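Local coordinates for protein chintase (Rhizomucor miehei, PDB 5YUQ) that probably hydrolyses the beta-1,4 linkages of chitin, as a family 18 glycoside hydrolase whose active site forms a tunnel, at residues S81-F86 with Y128-K133. Sequence-based numbering, arbitrary orientation.
Sequences SSFDNF and YLKLFK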
# COMPACT_ATOMS: atom_id res chain seq x y z
N SER A 81 13.69 -10.86 -24.45
CA SER A 81 14.44 -9.66 -24.82
C SER A 81 14.00 -8.44 -24.03
O SER A 81 14.83 -7.65 -23.59
CB SER A 81 14.37 -9.40 -26.32
OG SER A 81 13.05 -9.09 -26.72
N SER A 82 12.69 -8.27 -23.86
CA SER A 82 12.20 -7.15 -23.06
C SER A 82 12.52 -7.36 -21.57
O SER A 82 12.77 -6.40 -20.85
CB SER A 82 10.71 -6.90 -23.28
OG SER A 82 9.94 -8.01 -22.89
N PHE A 83 12.53 -8.61 -21.13
CA PHE A 83 12.90 -8.94 -19.75
C PHE A 83 14.33 -8.48 -19.48
O PHE A 83 14.60 -7.79 -18.49
CB PHE A 83 12.77 -10.46 -19.54
CG PHE A 83 13.16 -10.93 -18.15
CD1 PHE A 83 14.49 -11.09 -17.81
CD2 PHE A 83 12.18 -11.25 -17.22
CE1 PHE A 83 14.86 -11.53 -16.54
CE2 PHE A 83 12.54 -11.70 -15.95
CZ PHE A 83 13.88 -11.84 -15.61
N ASP A 84 15.25 -8.88 -20.36
CA ASP A 84 16.66 -8.55 -20.18
C ASP A 84 16.87 -7.05 -20.22
O ASP A 84 17.66 -6.51 -19.45
CB ASP A 84 17.52 -9.23 -21.24
CG ASP A 84 17.63 -10.73 -21.05
OD1 ASP A 84 17.30 -11.22 -19.95
OD2 ASP A 84 18.07 -11.41 -21.99
N ASN A 85 16.16 -6.37 -21.11
CA ASN A 85 16.31 -4.93 -21.24
C ASN A 85 15.77 -4.20 -20.00
O ASN A 85 16.39 -3.26 -19.51
CB ASN A 85 15.62 -4.43 -22.51
CG ASN A 85 15.78 -2.93 -22.70
OD1 ASN A 85 16.89 -2.45 -22.95
ND2 ASN A 85 14.69 -2.19 -22.58
N PHE A 86 14.64 -4.67 -19.49
CA PHE A 86 14.04 -4.11 -18.29
C PHE A 86 14.98 -4.31 -17.09
O PHE A 86 15.23 -3.37 -16.32
CB PHE A 86 12.67 -4.75 -18.06
CG PHE A 86 11.89 -4.17 -16.93
CD1 PHE A 86 11.79 -2.79 -16.75
CD2 PHE A 86 11.24 -5.00 -16.04
CE1 PHE A 86 11.04 -2.26 -15.70
CE2 PHE A 86 10.50 -4.49 -14.99
CZ PHE A 86 10.40 -3.12 -14.81
N TYR A 128 7.71 -12.83 -12.28
CA TYR A 128 8.04 -11.85 -11.25
C TYR A 128 9.20 -12.36 -10.42
O TYR A 128 10.15 -11.63 -10.14
CB TYR A 128 6.83 -11.67 -10.33
CG TYR A 128 6.67 -10.34 -9.63
CD1 TYR A 128 7.52 -9.27 -9.86
CD2 TYR A 128 5.64 -10.18 -8.72
CE1 TYR A 128 7.32 -8.04 -9.20
CE2 TYR A 128 5.43 -8.97 -8.07
CZ TYR A 128 6.27 -7.91 -8.30
OH TYR A 128 6.03 -6.73 -7.64
N LEU A 129 9.14 -13.63 -10.03
CA LEU A 129 10.25 -14.23 -9.29
C LEU A 129 11.51 -14.26 -10.14
O LEU A 129 12.60 -13.97 -9.64
CB LEU A 129 9.89 -15.63 -8.79
CG LEU A 129 10.99 -16.34 -8.00
CD1 LEU A 129 11.47 -15.44 -6.86
CD2 LEU A 129 10.47 -17.65 -7.46
N LYS A 130 11.37 -14.59 -11.42
CA LYS A 130 12.51 -14.58 -12.32
C LYS A 130 13.16 -13.20 -12.33
O LYS A 130 14.38 -13.08 -12.33
CB LYS A 130 12.10 -14.97 -13.74
CG LYS A 130 13.23 -15.58 -14.52
CD LYS A 130 12.77 -16.12 -15.87
CE LYS A 130 13.92 -16.85 -16.57
NZ LYS A 130 13.71 -17.02 -18.04
N LEU A 131 12.33 -12.17 -12.32
CA LEU A 131 12.83 -10.80 -12.26
C LEU A 131 13.63 -10.55 -10.99
O LEU A 131 14.72 -9.99 -11.05
CB LEU A 131 11.68 -9.81 -12.37
CG LEU A 131 12.03 -8.33 -12.17
CD1 LEU A 131 13.06 -7.89 -13.18
CD2 LEU A 131 10.76 -7.52 -12.30
N PHE A 132 13.11 -10.96 -9.84
CA PHE A 132 13.85 -10.75 -8.60
C PHE A 132 15.16 -11.53 -8.59
O PHE A 132 16.17 -11.04 -8.09
CB PHE A 132 13.00 -11.14 -7.39
CG PHE A 132 12.14 -10.03 -6.89
CD1 PHE A 132 12.70 -8.93 -6.25
CD2 PHE A 132 10.76 -10.08 -7.05
CE1 PHE A 132 11.90 -7.90 -5.77
CE2 PHE A 132 9.95 -9.05 -6.57
CZ PHE A 132 10.53 -7.96 -5.92
N LYS A 133 15.14 -12.73 -9.14
CA LYS A 133 16.37 -13.51 -9.22
C LYS A 133 17.41 -12.83 -10.09
O LYS A 133 18.59 -12.82 -9.76
CB LYS A 133 16.09 -14.91 -9.77
CG LYS A 133 15.29 -15.77 -8.83
CD LYS A 133 15.16 -17.16 -9.43
CE LYS A 133 14.38 -18.10 -8.54
NZ LYS A 133 14.10 -19.37 -9.27
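Phe83 drives its ring edge-on into the backbone of the helix segment 128-133 at the Lys130-Leu131 peptide. Phe83 CZ stands 3.5 Å from Lys130 O and Phe83 CE2 3.7 Å from Leu131 N; the carbonyl oxygen and amide nitrogen both lie near the ring plane, so the rim, not a face, meets the peptide. The torsion about CA-CB, 178°, holds CG opposite the backbone N and directs the ring toward segment 128-133.

Apolar contacts flank this edge and extend to Phe86. Phe83 CE2 lies 4.1 Å from Leu131 CB, while the start of the Lys130 chain brings CG to 3.9 Å from Phe83 CZ. One turn further along, Phe86 CE2 meets the Leu131 methyl CD2 at 4.1 Å, the two side chains crossing nearly at right angles. Leu77 of helix 73-78 touches Phe83, Phe86 and Leu131, and Leu131 also reaches Leu104 of strand 101-105.

Electrostatics add little: the extended Lys130 chain carries NZ over the Phe83 ring, 8° from its normal, but 5.8 Å from the centroid, at most a weak cation-pi attraction. No hydrogen bond links the segments.

The segment axes cross at -41° and approach to 11.0 Å, a wide spacing bridged by the phenylalanines. Such packing joins neighbouring outer helices of the family 18 TIM barrel.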